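Local coordinates for membrane-bound lytic murein transglycosylase (Agrobacterium tumefaciens, PDB 2PNW), which probably cleaves the glycan strands of bacterial murein between N-acetylmuramic acid and N-acetylglucosamine without hydrolysis, leaving a 1,6-anhydro end, as MltA-type lytic transglycosylases do, at residues A[181-184]-A[185-188]; A[302-305]-A[306-309]. All blocks are in the same frame, centred on the assembly; numbering follows the deposited sequence.

Contact 1 of 2, residues A[181-184]-A[185-188]; sequences VDLF and FVHV
F185 lies one helical turn beyond V181, and its ring runs alongside the valine with both side chains pointing the same way. At its base, F185 CB is 3.8 Å from D182 O, so the start of the side chain rests on the preceding turn of backbone. F185 CG follows at 4.0 Å from V181 O. Further out the ring turns its edge to that oxygen: CD2 comes within 3.3 Å of V181 O, which lies near the ring plane. Beyond it CE2 meets V181 CG1 at 3.8 Å. That methyl is set anti to the valine nitrogen (chi1 173°), which directs it along the helix to CD2 and CE2. V181 O also accepts the F185 N-H at 3.0 Å, the first of four i to i+4 bonds that end with V188 N on F184 O.

Two further pairs with the same spacing lie round the helix. F184 CE2 meets V188 CG2 at 3.7 Å, the two side chains slanting across each other. L183 presents CD1 at the edge of the H187 imidazole, 3.9 Å from CD2. Leucine, phenylalanine and valine suit helix faces buried against neighbouring elements.

Helix 180-189 is packed from several sides. Helix 234-243 receives V181 and F185, and its R238 makes a cation-pi contact with F185 and a salt bridge with D182. L183 and V186 pack on strand 96-109, F184 touches R159 of helix 159-163, and the aromatic ring of H187 meets Y258 and, on strand 259-263, F261 edge-to-face.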
loop_
_atom_site.group_PDB
_atom_site.type_symbol
_atom_site.label_atom_id
_atom_site.label_comp_id
_atom_site.label_asym_id
_atom_site.label_seq_id
_atom_site.Cartn_x
_atom_site.Cartn_y
_atom_site.Cartn_z
ATOM N N VAL A 181 -0.229 13.091 -14.981
ATOM C CA VAL A 181 -1.249 12.266 -14.367
ATOM C C VAL A 181 -0.718 10.861 -14.052
ATOM O O VAL A 181 -1.007 10.300 -12.988
ATOM C CB VAL A 181 -2.557 12.223 -15.193
ATOM C CG1 VAL A 181 -3.521 11.205 -14.578
ATOM C CG2 VAL A 181 -3.198 13.635 -15.179
ATOM N N ASP A 182 0.074 10.298 -14.967
ATOM C CA ASP A 182 0.606 8.963 -14.738
ATOM C C ASP A 182 1.532 9.026 -13.517
ATOM O O ASP A 182 1.500 8.121 -12.666
ATOM C CB ASP A 182 1.369 8.444 -15.963
ATOM C CG ASP A 182 0.435 7.965 -17.104
ATOM O OD1 ASP A 182 -0.773 7.839 -16.880
ATOM O OD2 ASP A 182 0.929 7.717 -18.225
ATOM N N LEU A 183 2.349 10.078 -13.433
ATOM C CA LEU A 183 3.226 10.235 -12.267
ATOM C C LEU A 183 2.430 10.443 -10.969
ATOM O O LEU A 183 2.777 9.898 -9.909
ATOM C CB LEU A 183 4.213 11.375 -12.492
ATOM C CG LEU A 183 5.123 11.697 -11.305
ATOM C CD1 LEU A 183 5.949 10.469 -10.860
ATOM C CD2 LEU A 183 6.019 12.847 -11.718
ATOM N N PHE A 184 1.375 11.268 -11.027
ATOM C CA PHE A 184 0.477 11.395 -9.870
ATOM C C PHE A 184 -0.014 10.049 -9.358
ATOM O O PHE A 184 0.026 9.769 -8.140
ATOM C CB PHE A 184 -0.720 12.351 -10.181
ATOM C CG PHE A 184 -1.582 12.647 -8.966
ATOM C CD1 PHE A 184 -1.292 13.733 -8.143
ATOM C CD2 PHE A 184 -2.648 11.817 -8.633
ATOM C CE1 PHE A 184 -2.100 14.035 -7.030
ATOM C CE2 PHE A 184 -3.458 12.098 -7.504
ATOM C CZ PHE A 184 -3.157 13.216 -6.697
ATOM N N PHE A 185 -0.502 9.195 -10.258
ATOM C CA PHE A 185 -0.970 7.880 -9.830
ATOM C C PHE A 185 0.136 6.969 -9.266
ATOM O O PHE A 185 -0.135 6.143 -8.411
ATOM C CB PHE A 185 -1.728 7.191 -10.951
ATOM C CG PHE A 185 -3.180 7.590 -11.007
ATOM C CD1 PHE A 185 -4.146 6.824 -10.356
ATOM C CD2 PHE A 185 -3.573 8.747 -11.679
ATOM C CE1 PHE A 185 -5.497 7.193 -10.387
ATOM C CE2 PHE A 185 -4.921 9.128 -11.722
ATOM C CZ PHE A 185 -5.886 8.350 -11.097
ATOM N N VAL A 186 1.357 7.135 -9.751
ATOM C CA VAL A 186 2.534 6.494 -9.109
ATOM C C VAL A 186 2.722 6.976 -7.646
ATOM O O VAL A 186 2.964 6.175 -6.749
ATOM C CB VAL A 186 3.799 6.721 -9.969
ATOM C CG1 VAL A 186 5.093 6.392 -9.182
ATOM C CG2 VAL A 186 3.674 5.889 -11.268
ATOM N N HIS A 187 2.588 8.274 -7.390
ATOM C CA HIS A 187 2.584 8.756 -5.995
ATOM C C HIS A 187 1.510 8.050 -5.179
ATOM O O HIS A 187 1.763 7.662 -4.044
ATOM C CB HIS A 187 2.344 10.276 -5.926
ATOM C CG HIS A 187 3.540 11.108 -6.311
ATOM N ND1 HIS A 187 4.000 12.143 -5.524
ATOM C CD2 HIS A 187 4.384 11.042 -7.377
ATOM C CE1 HIS A 187 5.061 12.693 -6.095
ATOM N NE2 HIS A 187 5.308 12.050 -7.223
ATOM N N VAL A 188 0.312 7.884 -5.752
ATOM C CA VAL A 188 -0.796 7.248 -5.034
ATOM C C VAL A 188 -0.501 5.776 -4.741
ATOM O O VAL A 188 -0.754 5.292 -3.614
ATOM C CB VAL A 188 -2.132 7.390 -5.826
ATOM C CG1 VAL A 188 -3.287 6.691 -5.112
ATOM C CG2 VAL A 188 -2.466 8.874 -6.016
#

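Contact 2 of 2, residues A[302-305]-A[306-309]; sequences IHAP and TLTH
The pyrrolidine ring of P305 rests on one face of the H303 imidazole. P305 CD lies over the centre of that ring, 3.9 Å above its plane, a CH-pi arrangement between residues two apart in the chain, at the point where the strand gives way to the turn.

The chain then reverses in a type I beta turn running from A304 to L307. L307 N donates to A304 O at 2.9 Å with a moderately bent N-H...O angle of 151°. The donor stands 49° out of the carbonyl plane, so it does not follow a lone-pair direction. Proline suits the second position because its ring holds phi close to the value the turn needs, and its nitrogen has no hydrogen to be satisfied there. T306, third in the turn, is exposed, and a polar residue suits it: chi1 of 64° puts OG1 between the backbone N and the carbonyl carbon, and N354 ND2 holds that hydroxyl by a hydrogen bond, tying the turn to strand 353-363.

The two ends of the turn also meet through carbon: A304 CB and L307 CB are 3.9 Å apart, and L307 CD2 follows at 4.2 Å from the same methyl. Both residues are buried, where a small methyl and a branched chain fit together. Outside the turn, A304 packs on A356, while L307 packs on N354, F316 and V352.

A proline-led type I turn of this kind ends strand 299-304 and leads into the loop before strand 316-324. A304 and L307 both make backbone hydrogen bonds with F316, fastening the turn to that strand within the 3D domain, a family related to double-psi beta-barrels.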
loop_
_atom_site.group_PDB
_atom_site.type_symbol
_atom_site.label_atom_id
_atom_site.label_comp_id
_atom_site.label_asym_id
_atom_site.label_seq_id
_atom_site.Cartn_x
_atom_site.Cartn_y
_atom_site.Cartn_z
ATOM N N ILE A 302 -9.750 -13.077 3.068
ATOM C CA ILE A 302 -10.638 -12.030 2.588
ATOM C C ILE A 302 -11.682 -12.672 1.696
ATOM O O ILE A 302 -11.337 -13.385 0.752
ATOM C CB ILE A 302 -9.864 -10.922 1.814
ATOM C CG1 ILE A 302 -8.739 -10.317 2.688
ATOM C CG2 ILE A 302 -10.822 -9.857 1.259
ATOM C CD1 ILE A 302 -9.233 -9.704 3.973
ATOM N N HIS A 303 -12.952 -12.454 2.030
ATOM C CA HIS A 303 -14.065 -13.003 1.257
ATOM C C HIS A 303 -14.894 -11.851 0.691
ATOM O O HIS A 303 -15.553 -11.133 1.450
ATOM C CB HIS A 303 -14.937 -13.918 2.132
ATOM C CG HIS A 303 -16.108 -14.507 1.406
ATOM N ND1 HIS A 303 -17.382 -14.519 1.936
ATOM C CD2 HIS A 303 -16.202 -15.083 0.186
ATOM C CE1 HIS A 303 -18.210 -15.090 1.078
ATOM N NE2 HIS A 303 -17.522 -15.437 0.004
ATOM N N ALA A 304 -14.843 -11.678 -0.632
ATOM C CA ALA A 304 -15.531 -10.570 -1.302
ATOM C C ALA A 304 -16.308 -11.146 -2.469
ATOM O O ALA A 304 -15.838 -11.110 -3.609
ATOM C CB ALA A 304 -14.531 -9.493 -1.781
ATOM N N PRO A 305 -17.494 -11.711 -2.182
ATOM C CA PRO A 305 -18.203 -12.485 -3.198
ATOM C C PRO A 305 -18.659 -11.668 -4.421
ATOM O O PRO A 305 -18.736 -12.223 -5.513
ATOM C CB PRO A 305 -19.387 -13.082 -2.418
ATOM C CG PRO A 305 -19.612 -12.159 -1.297
ATOM C CD PRO A 305 -18.235 -11.678 -0.904
ATOM N N THR A 306 -18.920 -10.375 -4.258
ATOM C CA THR A 306 -19.244 -9.512 -5.419
ATOM C C THR A 306 -18.025 -9.196 -6.305
ATOM O O THR A 306 -18.171 -8.667 -7.415
ATOM C CB THR A 306 -19.945 -8.186 -5.017
ATOM O OG1 THR A 306 -19.066 -7.369 -4.229
ATOM C CG2 THR A 306 -21.233 -8.446 -4.253
ATOM N N LEU A 307 -16.826 -9.518 -5.814
ATOM C CA LEU A 307 -15.596 -9.266 -6.570
ATOM C C LEU A 307 -15.208 -10.512 -7.346
ATOM O O LEU A 307 -14.724 -11.497 -6.765
ATOM C CB LEU A 307 -14.472 -8.850 -5.619
ATOM C CG LEU A 307 -13.067 -8.589 -6.173
ATOM C CD1 LEU A 307 -13.055 -7.471 -7.206
ATOM C CD2 LEU A 307 -12.144 -8.252 -4.986
ATOM N N THR A 308 -15.408 -10.462 -8.663
ATOM C CA THR A 308 -15.282 -11.643 -9.509
ATOM C C THR A 308 -14.197 -11.538 -10.564
ATOM O O THR A 308 -13.738 -12.556 -11.068
ATOM C CB THR A 308 -16.625 -11.979 -10.198
ATOM O OG1 THR A 308 -17.063 -10.847 -10.968
ATOM C CG2 THR A 308 -17.680 -12.297 -9.155
ATOM N N HIS A 309 -13.761 -10.318 -10.884
ATOM C CA HIS A 309 -12.850 -10.129 -12.008
ATOM C C HIS A 309 -11.375 -10.402 -11.707
ATOM O O HIS A 309 -10.539 -10.330 -12.610
ATOM C CB HIS A 309 -13.068 -8.767 -12.695
ATOM C CG HIS A 309 -12.528 -7.595 -11.935
ATOM N ND1 HIS A 309 -13.227 -6.983 -10.920
ATOM C CD2 HIS A 309 -11.380 -6.892 -12.079
ATOM C CE1 HIS A 309 -12.524 -5.966 -10.450
ATOM N NE2 HIS A 309 -11.402 -5.884 -11.143
#

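In the fold
The two contacts are separate local arrangements in different family regions, with centres about 26 Å apart and nearest atoms about 14 Å apart. Contact 1 belongs to the MltA-specific insert region and is largely buried: a helix with neighbours on several sides, its chemistry dominated by aromatic and aliphatic side chains over regularly repeated backbone bonds. Contact 2 lies in the 3D region at the end of a strand and is only partly buried; a single turn bond joins its segments, with proline and threonine facing outward and alanine and leucine inward. Strands 96-109 and 353-363, which flank contacts 1 and 2 respectively, pair antiparallel with each other, linking their surroundings.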